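Local coordinates for protein (S)-ureidoglycine--glyoxylate transaminase (Bacillus subtilis, PDB 3ISL) that catalyses, with pyridoxal 5'-phosphate, the transamination between (S)-ureidoglycine and glyoxylate that yields oxalurate and glycine in purine catabolism, at residues T32-Q37 with A269-Y274; P66-S71 with N264-A269; G74-L79 with N247-S252; S201-M206 with L273-E278. All coordinates share one frame; numbering follows the deposited sequence.

Contact 1 (T32-Q37 with A269-Y274); sequences TPVVGQ and ATTMLY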
# COMPACT_ATOMS: atom_id res chain seq x y z
N THR A 32 17.24 -3.39 -4.77
CA THR A 32 17.33 -4.71 -5.44
C THR A 32 16.32 -4.82 -6.61
O THR A 32 15.18 -4.46 -6.45
CB THR A 32 17.02 -5.81 -4.46
OG1 THR A 32 17.90 -5.69 -3.32
CG2 THR A 32 17.19 -7.19 -5.08
N PRO A 33 16.74 -5.35 -7.78
CA PRO A 33 15.74 -5.51 -8.87
C PRO A 33 14.57 -6.44 -8.45
O PRO A 33 14.76 -7.48 -7.80
CB PRO A 33 16.57 -6.04 -10.05
CG PRO A 33 18.01 -5.29 -9.83
CD PRO A 33 18.14 -5.52 -8.25
N VAL A 34 13.38 -6.07 -8.87
CA VAL A 34 12.16 -6.77 -8.50
C VAL A 34 12.07 -8.12 -9.23
O VAL A 34 12.73 -8.31 -10.26
CB VAL A 34 10.91 -5.98 -8.84
CG1 VAL A 34 10.86 -4.61 -8.12
CG2 VAL A 34 10.79 -5.78 -10.30
N VAL A 35 11.34 -9.05 -8.63
CA VAL A 35 10.92 -10.31 -9.24
C VAL A 35 9.38 -10.30 -9.17
O VAL A 35 8.85 -9.53 -8.41
CB VAL A 35 11.49 -11.56 -8.45
CG1 VAL A 35 13.04 -11.63 -8.50
CG2 VAL A 35 10.95 -11.66 -7.00
N GLY A 36 8.68 -11.16 -9.91
CA GLY A 36 7.18 -11.14 -9.94
C GLY A 36 6.52 -11.95 -8.86
O GLY A 36 7.24 -12.65 -8.17
N GLN A 37 5.17 -11.83 -8.70
CA GLN A 37 4.43 -12.41 -7.54
C GLN A 37 4.47 -13.88 -7.70
O GLN A 37 4.45 -14.57 -6.73
CB GLN A 37 2.90 -12.01 -7.46
CG GLN A 37 2.26 -11.43 -8.76
CD GLN A 37 0.69 -11.44 -8.82
OE1 GLN A 37 -0.05 -11.54 -7.81
NE2 GLN A 37 0.18 -11.33 -10.06
N ALA A 269 3.25 -6.07 -3.32
CA ALA A 269 4.17 -4.98 -3.48
C ALA A 269 5.58 -5.52 -3.27
O ALA A 269 6.00 -5.77 -2.10
CB ALA A 269 3.90 -3.90 -2.49
N THR A 270 6.29 -5.69 -4.38
CA THR A 270 7.58 -6.38 -4.41
C THR A 270 8.64 -5.82 -3.52
O THR A 270 9.13 -6.52 -2.64
CB THR A 270 8.17 -6.47 -5.80
OG1 THR A 270 7.13 -6.83 -6.72
CG2 THR A 270 9.44 -7.56 -5.79
N THR A 271 8.92 -4.53 -3.69
CA THR A 271 9.97 -3.87 -2.97
C THR A 271 9.59 -3.73 -1.48
O THR A 271 10.47 -3.83 -0.62
CB THR A 271 10.30 -2.50 -3.59
OG1 THR A 271 10.83 -2.71 -4.88
CG2 THR A 271 11.31 -1.74 -2.68
N MET A 272 8.32 -3.48 -1.17
CA MET A 272 7.90 -3.31 0.23
C MET A 272 8.02 -4.64 0.99
O MET A 272 8.28 -4.64 2.17
CB MET A 272 6.46 -2.76 0.36
CG MET A 272 6.39 -1.23 0.09
SD MET A 272 7.52 -0.25 1.14
CE MET A 272 7.07 -0.75 2.83
N LEU A 273 7.82 -5.74 0.29
CA LEU A 273 8.05 -7.08 0.84
C LEU A 273 9.53 -7.38 1.11
O LEU A 273 9.84 -7.93 2.16
CB LEU A 273 7.47 -8.17 -0.11
CG LEU A 273 7.56 -9.58 0.54
CD1 LEU A 273 6.74 -9.63 1.79
CD2 LEU A 273 7.18 -10.74 -0.36
N TYR A 274 10.43 -6.99 0.18
CA TYR A 274 11.86 -7.05 0.43
C TYR A 274 12.16 -6.37 1.76
O TYR A 274 12.90 -6.93 2.63
CB TYR A 274 12.70 -6.34 -0.68
CG TYR A 274 12.78 -7.01 -2.06
CD1 TYR A 274 12.37 -8.34 -2.25
CD2 TYR A 274 13.31 -6.31 -3.16
CE1 TYR A 274 12.49 -8.95 -3.52
CE2 TYR A 274 13.41 -6.87 -4.39
CZ TYR A 274 13.01 -8.21 -4.59
OH TYR A 274 13.10 -8.77 -5.89
O HOH W 1 13.36 -3.19 -4.89

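Contact 2 (P66-S71 with N264-A269); sequences PIDGTS and NHHTEA. With PLP (pyridoxal-5'-phosphate), chain C; PLP (pyridoxal-5'-phosphate), chain D.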
# COMPACT_ATOMS: atom_id res chain seq x y z
N PRO A 66 1.56 -10.05 5.51
CA PRO A 66 1.23 -8.62 5.45
C PRO A 66 0.07 -8.32 4.46
O PRO A 66 -0.16 -9.04 3.54
CB PRO A 66 2.51 -7.98 4.89
CG PRO A 66 3.16 -9.04 4.15
CD PRO A 66 2.75 -10.38 4.72
N ILE A 67 -0.62 -7.22 4.67
CA ILE A 67 -1.51 -6.76 3.62
C ILE A 67 -0.90 -5.43 3.09
O ILE A 67 -0.12 -4.75 3.80
CB ILE A 67 -3.04 -6.60 4.07
CG1 ILE A 67 -3.20 -5.44 5.01
CG2 ILE A 67 -3.71 -7.85 4.69
CD1 ILE A 67 -3.89 -4.25 4.27
N ASP A 68 -1.29 -5.05 1.88
CA ASP A 68 -0.57 -3.99 1.20
C ASP A 68 -1.42 -2.79 1.50
O ASP A 68 -2.55 -2.69 1.03
CB ASP A 68 -0.49 -4.31 -0.30
CG ASP A 68 0.46 -5.46 -0.62
OD1 ASP A 68 0.57 -5.85 -1.81
OD2 ASP A 68 1.07 -6.00 0.35
N GLY A 69 -0.96 -1.89 2.34
CA GLY A 69 -1.81 -0.78 2.72
C GLY A 69 -1.09 -0.28 3.92
O GLY A 69 -0.25 -1.02 4.48
N THR A 70 -1.38 0.94 4.32
CA THR A 70 -0.87 1.37 5.61
C THR A 70 -1.47 0.51 6.75
O THR A 70 -2.34 -0.40 6.52
CB THR A 70 -0.92 2.96 5.81
OG1 THR A 70 -2.13 3.38 6.48
CG2 THR A 70 -0.81 3.67 4.47
N SER A 71 -0.97 0.75 7.97
CA SER A 71 -1.38 -0.04 9.10
C SER A 71 -2.90 -0.10 9.23
O SER A 71 -3.48 -1.13 9.54
CB SER A 71 -0.82 0.60 10.33
OG SER A 71 0.52 0.95 10.10
N ASN A 264 -4.68 -15.18 -7.66
CA ASN A 264 -4.38 -13.82 -8.17
C ASN A 264 -5.35 -12.77 -7.63
O ASN A 264 -6.24 -12.31 -8.36
CB ASN A 264 -4.33 -13.71 -9.71
CG ASN A 264 -3.88 -12.30 -10.16
OD1 ASN A 264 -2.69 -11.96 -10.02
ND2 ASN A 264 -4.84 -11.45 -10.68
N HIS A 265 -5.17 -12.40 -6.36
CA HIS A 265 -6.06 -11.42 -5.72
C HIS A 265 -5.55 -9.97 -5.94
O HIS A 265 -6.38 -9.05 -6.07
CB HIS A 265 -6.29 -11.73 -4.22
CG HIS A 265 -6.94 -10.59 -3.49
ND1 HIS A 265 -6.22 -9.57 -2.90
CD2 HIS A 265 -8.25 -10.27 -3.31
CE1 HIS A 265 -7.06 -8.69 -2.37
NE2 HIS A 265 -8.30 -9.09 -2.61
N HIS A 266 -4.23 -9.77 -5.97
CA HIS A 266 -3.59 -8.44 -6.14
C HIS A 266 -2.09 -8.72 -6.40
O HIS A 266 -1.56 -9.77 -5.97
CB HIS A 266 -3.71 -7.58 -4.85
CG HIS A 266 -2.97 -8.18 -3.67
ND1 HIS A 266 -1.80 -7.63 -3.16
CD2 HIS A 266 -3.19 -9.32 -2.97
CE1 HIS A 266 -1.36 -8.40 -2.18
NE2 HIS A 266 -2.17 -9.44 -2.05
N THR A 267 -1.42 -7.77 -7.07
CA THR A 267 0.04 -7.79 -7.25
C THR A 267 0.65 -7.38 -5.94
O THR A 267 0.64 -6.18 -5.57
CB THR A 267 0.49 -6.84 -8.45
OG1 THR A 267 -0.16 -7.28 -9.66
CG2 THR A 267 2.06 -6.78 -8.65
N GLU A 268 1.16 -8.37 -5.22
CA GLU A 268 1.93 -8.05 -4.03
C GLU A 268 2.97 -6.91 -4.32
O GLU A 268 3.46 -6.79 -5.46
CB GLU A 268 2.61 -9.32 -3.47
CG GLU A 268 3.18 -9.14 -2.04
CD GLU A 268 2.12 -8.64 -1.05
OE1 GLU A 268 2.49 -8.07 0.06
OE2 GLU A 268 0.92 -8.82 -1.37
N ALA A 269 3.25 -6.07 -3.32
CA ALA A 269 4.17 -4.98 -3.48
C ALA A 269 5.58 -5.52 -3.27
O ALA A 269 6.00 -5.77 -2.10
CB ALA A 269 3.90 -3.90 -2.49
N1 PLP C . -2.80 2.77 14.97
C2 PLP C . -1.88 3.29 15.99
C2A PLP C . -1.88 2.94 17.35
C3 PLP C . -0.89 4.24 15.66
O3 PLP C . -0.02 4.72 16.61
C4 PLP C . -0.71 4.70 14.38
C4A PLP C . 0.43 5.75 14.08
C5 PLP C . -1.56 4.22 13.39
C6 PLP C . -2.60 3.28 13.65
C5A PLP C . -1.36 4.80 12.03
O4P PLP C . -1.19 3.82 11.12
P PLP C . -0.90 4.40 9.68
O1P PLP C . -0.66 5.91 9.69
O2P PLP C . -2.24 3.85 8.86
O3P PLP C . 0.40 3.57 9.01
N1 PLP D . -6.70 -3.40 -14.32
C2 PLP D . -5.84 -3.92 -15.32
C2A PLP D . -6.13 -3.80 -16.70
C3 PLP D . -4.70 -4.61 -14.92
O3 PLP D . -3.83 -5.16 -15.84
C4 PLP D . -4.37 -4.77 -13.57
C4A PLP D . -3.02 -5.56 -13.39
C5 PLP D . -5.24 -4.22 -12.58
C6 PLP D . -6.41 -3.53 -12.96
C5A PLP D . -5.07 -4.27 -11.04
O4P PLP D . -3.74 -4.53 -10.72
P PLP D . -3.13 -4.69 -9.13
O1P PLP D . -4.18 -4.43 -8.05
O2P PLP D . -1.89 -3.66 -8.97
O3P PLP D . -2.45 -6.17 -9.10
O HOH W 2 -1.04 -9.12 0.94

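Contact 3 (G74-L79 with N247-S252); sequences GIEAVL and NYFDLS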
# COMPACT_ATOMS: atom_id res chain seq x y z
N GLY A 74 -4.66 -2.40 7.18
CA GLY A 74 -4.57 -3.69 7.82
C GLY A 74 -5.68 -3.86 8.85
O GLY A 74 -6.32 -4.89 8.93
N ILE A 75 -5.85 -2.83 9.68
CA ILE A 75 -6.89 -2.85 10.70
C ILE A 75 -8.28 -2.98 10.07
O ILE A 75 -9.10 -3.78 10.51
CB ILE A 75 -6.83 -1.59 11.54
CG1 ILE A 75 -5.48 -1.52 12.32
CG2 ILE A 75 -8.12 -1.52 12.44
CD1 ILE A 75 -5.30 -0.18 13.14
N GLU A 76 -8.54 -2.18 9.02
CA GLU A 76 -9.78 -2.22 8.30
C GLU A 76 -10.06 -3.60 7.66
O GLU A 76 -11.21 -4.12 7.78
CB GLU A 76 -9.87 -1.06 7.27
CG GLU A 76 -11.24 -1.03 6.51
CD GLU A 76 -11.51 0.30 5.83
OE1 GLU A 76 -12.42 0.37 4.99
OE2 GLU A 76 -10.83 1.30 6.15
N ALA A 77 -9.05 -4.21 7.05
CA ALA A 77 -9.24 -5.53 6.41
C ALA A 77 -9.65 -6.57 7.47
O ALA A 77 -10.59 -7.34 7.25
CB ALA A 77 -8.01 -5.99 5.64
N VAL A 78 -8.97 -6.58 8.63
CA VAL A 78 -9.38 -7.50 9.68
C VAL A 78 -10.83 -7.16 10.09
O VAL A 78 -11.69 -8.04 10.04
CB VAL A 78 -8.43 -7.52 10.88
CG1 VAL A 78 -9.03 -8.39 12.02
CG2 VAL A 78 -7.01 -8.06 10.48
N LEU A 79 -11.12 -5.91 10.45
CA LEU A 79 -12.48 -5.62 10.95
C LEU A 79 -13.58 -5.84 9.88
O LEU A 79 -14.66 -6.34 10.20
CB LEU A 79 -12.54 -4.21 11.52
CG LEU A 79 -11.74 -4.01 12.81
CD1 LEU A 79 -11.67 -2.57 13.10
CD2 LEU A 79 -12.43 -4.80 13.94
N ASN A 247 -13.45 -5.76 -1.53
CA ASN A 247 -12.73 -6.78 -2.27
C ASN A 247 -11.22 -6.81 -1.92
O ASN A 247 -10.64 -7.89 -1.69
CB ASN A 247 -12.91 -6.59 -3.80
CG ASN A 247 -12.02 -7.54 -4.61
OD1 ASN A 247 -12.37 -8.70 -4.84
ND2 ASN A 247 -10.84 -7.04 -5.03
N TYR A 248 -10.59 -5.62 -1.88
CA TYR A 248 -9.15 -5.50 -1.62
C TYR A 248 -8.79 -5.96 -0.19
O TYR A 248 -7.77 -6.65 0.01
CB TYR A 248 -8.67 -4.07 -1.88
CG TYR A 248 -7.18 -3.83 -1.78
CD1 TYR A 248 -6.33 -4.09 -2.88
CD2 TYR A 248 -6.61 -3.32 -0.59
CE1 TYR A 248 -4.98 -3.83 -2.82
CE2 TYR A 248 -5.24 -3.05 -0.49
CZ TYR A 248 -4.41 -3.31 -1.60
OH TYR A 248 -3.03 -3.04 -1.52
N PHE A 249 -9.65 -5.65 0.78
CA PHE A 249 -9.46 -6.10 2.19
C PHE A 249 -10.12 -7.46 2.54
O PHE A 249 -10.33 -7.77 3.71
CB PHE A 249 -9.91 -4.98 3.17
CG PHE A 249 -9.14 -3.67 3.01
CD1 PHE A 249 -7.75 -3.67 2.79
CD2 PHE A 249 -9.81 -2.45 3.08
CE1 PHE A 249 -7.04 -2.46 2.62
CE2 PHE A 249 -9.12 -1.23 2.92
CZ PHE A 249 -7.73 -1.25 2.67
N ASP A 250 -10.46 -8.26 1.51
CA ASP A 250 -11.13 -9.57 1.71
C ASP A 250 -10.09 -10.66 2.17
O ASP A 250 -9.42 -11.29 1.32
CB ASP A 250 -11.89 -10.00 0.43
CG ASP A 250 -12.76 -11.29 0.63
OD1 ASP A 250 -13.63 -11.57 -0.27
OD2 ASP A 250 -12.60 -12.00 1.68
N LEU A 251 -9.94 -10.85 3.49
CA LEU A 251 -8.91 -11.78 4.02
C LEU A 251 -9.08 -13.22 3.53
O LEU A 251 -8.14 -14.00 3.53
CB LEU A 251 -8.85 -11.75 5.58
CG LEU A 251 -8.52 -10.40 6.21
CD1 LEU A 251 -8.32 -10.56 7.70
CD2 LEU A 251 -7.28 -9.70 5.60
N SER A 252 -10.32 -13.57 3.16
CA SER A 252 -10.68 -14.89 2.61
C SER A 252 -10.04 -15.15 1.24
O SER A 252 -9.73 -16.29 0.91
CB SER A 252 -12.19 -15.00 2.42
OG SER A 252 -12.49 -16.32 2.10

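Contact 4 (S201-M206 with L273-E278); sequences SVPSGM and LYALRE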
# COMPACT_ATOMS: atom_id res chain seq x y z
N SER A 201 10.83 -0.04 11.93
CA SER A 201 11.72 0.77 11.09
C SER A 201 11.76 0.23 9.66
O SER A 201 12.83 0.07 9.05
CB SER A 201 13.15 0.83 11.70
OG SER A 201 13.10 1.75 12.76
N VAL A 202 10.57 -0.07 9.15
CA VAL A 202 10.38 -0.39 7.74
C VAL A 202 9.55 0.68 7.06
O VAL A 202 8.64 1.16 7.65
CB VAL A 202 9.79 -1.83 7.62
CG1 VAL A 202 9.25 -2.15 6.21
CG2 VAL A 202 10.87 -2.80 8.08
N PRO A 203 9.89 1.08 5.80
CA PRO A 203 9.07 2.15 5.18
C PRO A 203 7.58 1.88 5.35
O PRO A 203 7.16 0.72 5.20
CB PRO A 203 9.46 2.09 3.70
CG PRO A 203 10.88 1.69 3.80
CD PRO A 203 10.93 0.62 4.90
N SER A 204 6.80 2.94 5.63
CA SER A 204 5.36 2.81 5.90
C SER A 204 4.74 2.34 4.62
O SER A 204 5.34 2.53 3.56
CB SER A 204 4.78 4.14 6.32
OG SER A 204 5.59 5.10 5.66
N GLY A 205 3.54 1.80 4.71
CA GLY A 205 2.88 1.22 3.55
C GLY A 205 2.76 -0.29 3.49
O GLY A 205 2.45 -0.87 2.43
N MET A 206 2.93 -0.96 4.65
CA MET A 206 2.43 -2.35 4.73
C MET A 206 2.01 -2.60 6.14
O MET A 206 2.45 -1.87 7.05
CB MET A 206 3.45 -3.38 4.24
CG MET A 206 3.13 -4.07 2.86
SD MET A 206 4.48 -5.23 2.82
CE MET A 206 4.14 -6.41 1.51
N LEU A 273 7.82 -5.74 0.29
CA LEU A 273 8.05 -7.08 0.84
C LEU A 273 9.53 -7.38 1.11
O LEU A 273 9.84 -7.93 2.16
CB LEU A 273 7.47 -8.17 -0.11
CG LEU A 273 7.56 -9.58 0.54
CD1 LEU A 273 6.74 -9.63 1.79
CD2 LEU A 273 7.18 -10.74 -0.36
N TYR A 274 10.43 -6.99 0.18
CA TYR A 274 11.86 -7.05 0.43
C TYR A 274 12.16 -6.37 1.76
O TYR A 274 12.90 -6.93 2.63
CB TYR A 274 12.70 -6.34 -0.68
CG TYR A 274 12.78 -7.01 -2.06
CD1 TYR A 274 12.37 -8.34 -2.25
CD2 TYR A 274 13.31 -6.31 -3.16
CE1 TYR A 274 12.49 -8.95 -3.52
CE2 TYR A 274 13.41 -6.87 -4.39
CZ TYR A 274 13.01 -8.21 -4.59
OH TYR A 274 13.10 -8.77 -5.89
N ALA A 275 11.62 -5.15 1.88
CA ALA A 275 11.90 -4.29 3.02
C ALA A 275 11.34 -4.89 4.31
O ALA A 275 12.03 -4.94 5.29
CB ALA A 275 11.41 -2.85 2.77
N LEU A 276 10.14 -5.43 4.28
CA LEU A 276 9.57 -6.09 5.46
C LEU A 276 10.38 -7.32 5.88
O LEU A 276 10.74 -7.50 7.07
CB LEU A 276 8.09 -6.51 5.14
CG LEU A 276 7.38 -7.17 6.29
CD1 LEU A 276 7.33 -6.24 7.61
CD2 LEU A 276 6.00 -7.57 5.87
N ARG A 277 10.62 -8.21 4.93
CA ARG A 277 11.51 -9.35 5.14
C ARG A 277 12.80 -8.94 5.85
O ARG A 277 13.14 -9.47 6.94
CB ARG A 277 11.76 -10.00 3.78
CG ARG A 277 12.33 -11.50 3.78
CD ARG A 277 13.82 -11.51 3.88
NE ARG A 277 14.34 -12.87 3.72
CZ ARG A 277 15.60 -13.24 3.92
NH1 ARG A 277 16.52 -12.33 4.23
NH2 ARG A 277 15.94 -14.54 3.76
N GLU A 278 13.53 -7.96 5.29
CA GLU A 278 14.77 -7.56 5.94
C GLU A 278 14.55 -6.91 7.30
O GLU A 278 15.31 -7.17 8.20
CB GLU A 278 15.66 -6.68 5.06
CG GLU A 278 16.10 -7.34 3.79
CD GLU A 278 17.05 -8.55 4.00
OE1 GLU A 278 18.24 -8.49 3.63
OE2 GLU A 278 16.57 -9.58 4.50

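Contact 1 (T32-Q37 with A269-Y274)
Tyr-274 reaches from its helix to the loop and gives its phenol hydrogen to the carbonyl of Pro-33, OH to O 2.8 Å. The C=O...OH angle is 130°, with the hydroxyl tilted 24° from the carbonyl plane. Tyr-274 CG is anti to the carbonyl carbon (chi1 -71°). Thr-270 O lies off one ring face, toward the rim. The carbonyl oxygens of Thr-32 and Pro-33 sit at the edge, in the ring plane. Thr-32 CB lies 3.8 Å from Tyr-274 CE2. Thr-32 OG1 hydrogen-bonds to Val-29 O. The arrangement lays the loop between helices 24-29 and 40-56 over the first turn of helix 270-286, whose N-cap is Ala-269. It belongs to the fold type I architecture of this dimeric class-V aminotransferase, and the second subunit packs on Thr-32, Val-34 and Thr-271. A water bridges the two segments: it accepts from Thr-271 OG1 at 2.6 Å and donates to Thr-32 O at 2.7 Å. Val-34 and Thr-270 cross at about a right angle, Val-34 CB being 3.7 Å from Thr-270 CG2. Thr-270 CG2, anti to the backbone N, also lies 3.3 Å from Val-35 O.

Contact 2 (P66-S71 with N264-A269)
Asp-68 points its side chain at the loop of Glu-268 and Ala-269. CB starts out toward that loop. With chi1 of -72°, CG is anti to the carbonyl carbon and faces both carboxylate oxygens of Glu-268. OD1 accepts a weak bond from Ala-269 N at 3.1 Å and also lies at the edge of the His-266 ring, whose modelled orientation is doubtful. Asp-68 OD1 is 3.0 Å from Glu-268 OE2, two acceptors with no hydrogen bond between them. OD2 is only 2.5 Å from Glu-268 OE1. Two oxygens this close suggest that one acid keeps a proton and donates it. The carboxylate planes are 51° apart. The Glu-268 chain is bent at chi2 (55°), which sets CD, and the carboxylate ends beside that of Asp-68. Its OE2 takes a hydrogen bond from a water at 3.0 Å. The same water donates to Pro-66 O at 2.7 Å, so it ties the buried acid to the strand.

The two segments also serve two different cofactors. Thr-70, the N-cap of helix 71-82, and Ser-71 hold one phosphate, Ser-71 OG lying 2.8 Å from O3P of that PLP. Thr-267 holds the phosphate of the other PLP through N at 2.8 Å and OG1 at 2.6 Å, both to its O3P. Thr-70, Ser-71, Arg-72, Thr-147 and Gln-197 of the second subunit also bind that PLP. A phosphate cup at a helix N-terminus, finished by a loop from the partner subunit, is typical of fold type I PLP enzymes, whose active sites lie at the dimer interface.

Contact 3 (G74-L79 with N247-S252)
Helix 71-82 runs so close past the type I turn 247-250 that the CA atoms of Ala-77 and Phe-249 are only 4.3 Å apart. Ala-77 points its CB toward the turn. There it meets Phe-249 CB at 3.3 Å, a tight contact, and Phe-249 O at 3.5 Å. Phe-249 has CG anti to the carbonyl carbon (chi1 -59°), and its ring lies beside the helix. CG and CD1 stay near Ala-77 CB, while CD2 is 4.0 Å from Glu-76 CG. The Glu-76 chain is extended, and its carboxylate plane is turned 52° from the ring. Its polar end is held elsewhere, by Tyr-108 and by Ser-246 and Tyr-248 N of the second subunit. Leu-251, two residues on from Phe-249, sends its two methyls to different residues. CD2 rests 3.8 Å from Ala-77 CB, and CD1 lies 3.8 Å from Val-78 CA and near Val-78 CG2. Leu-251 begins helix 251-257 behind its N-cap Asp-250, whose OD2 accepts a weak bond from Ser-252 N at 3.1 Å. Asp-250 also makes a salt bridge to Arg-107 of the second subunit. Around the contact, Phe-249 and Leu-251 both touch Ile-67 of strand 63-68. Val-78 packs on strand 191-193, and Ile-75 turns to helix 96-107.

Contact 4 (S201-M206 with L273-E278)
Arg-277 NH1 is gripped twice, just behind the helix face on which Val-202, Pro-203 and Met-206 pack. It makes a salt bridge to Glu-278 OE2 at 2.8 Å, and it also donates to Arg-5 O of the second subunit. Glu-278 OE2 lies close to the guanidinium plane and is met on its syn side. Arg-277 NH2 has Glu-48 as a further partner, and Glu-278 OE1 pairs with Arg-281. The charged side of helix 270-286 thus faces helix 40-56 and the partner chain. The opposing segment leads into strand 206-211, the antiparallel strand of the mixed seven-stranded sheet of fold type I aminotransferases, and it follows Lys-198, the residue known to carry the cofactor but not linked to it here.

Across the contact the meeting is apolar. Val-202 meets the backbone at Ala-275 and Leu-276 with both methyls. Its CG1, anti to the backbone N (chi1 167°), is 3.9 Å from Leu-276 N and 4.1 Å from Ala-275 CB. Its CG2 lies 3.7 Å from Ala-275 O. Pro-203 adds its CD at 4.1 Å from the same Ala-275 CB. Met-206 has its chain extended beyond CG and crosses Leu-276 at about a right angle. Met-206 SD is 4.1 Å from Leu-276 CD2. Met-206 CE lies 3.9 Å from Leu-273 N and 4.1 Å from Leu-273 CB.

Overall arrangement
Three of the contacts meet around the start of helix 270-286. Contacts 1 and 2 share Ala-269, with centres 12 Å apart, and Gln-37 NE2 probably bonds Asn-264 OD1 at 2.9 Å. Contacts 1 and 4 share Leu-273 and Tyr-274. Met-206 of contact 4 also packs on the acid pair of contact 2, and Leu-276 on Pro-66. Contact 3 joins contact 2 alone by touch, through probable hydrogen bonds from Tyr-248 OH to Asp-68 O (2.6 Å) and from His-265 NE2 to Asn-247 O (2.8 Å). Contact 2 binds both PLP phosphates directly. The side chains of Thr-270, Glu-76 and Met-206 stay about 9 to 10 Å from a PLP. All four contacts touch the second subunit.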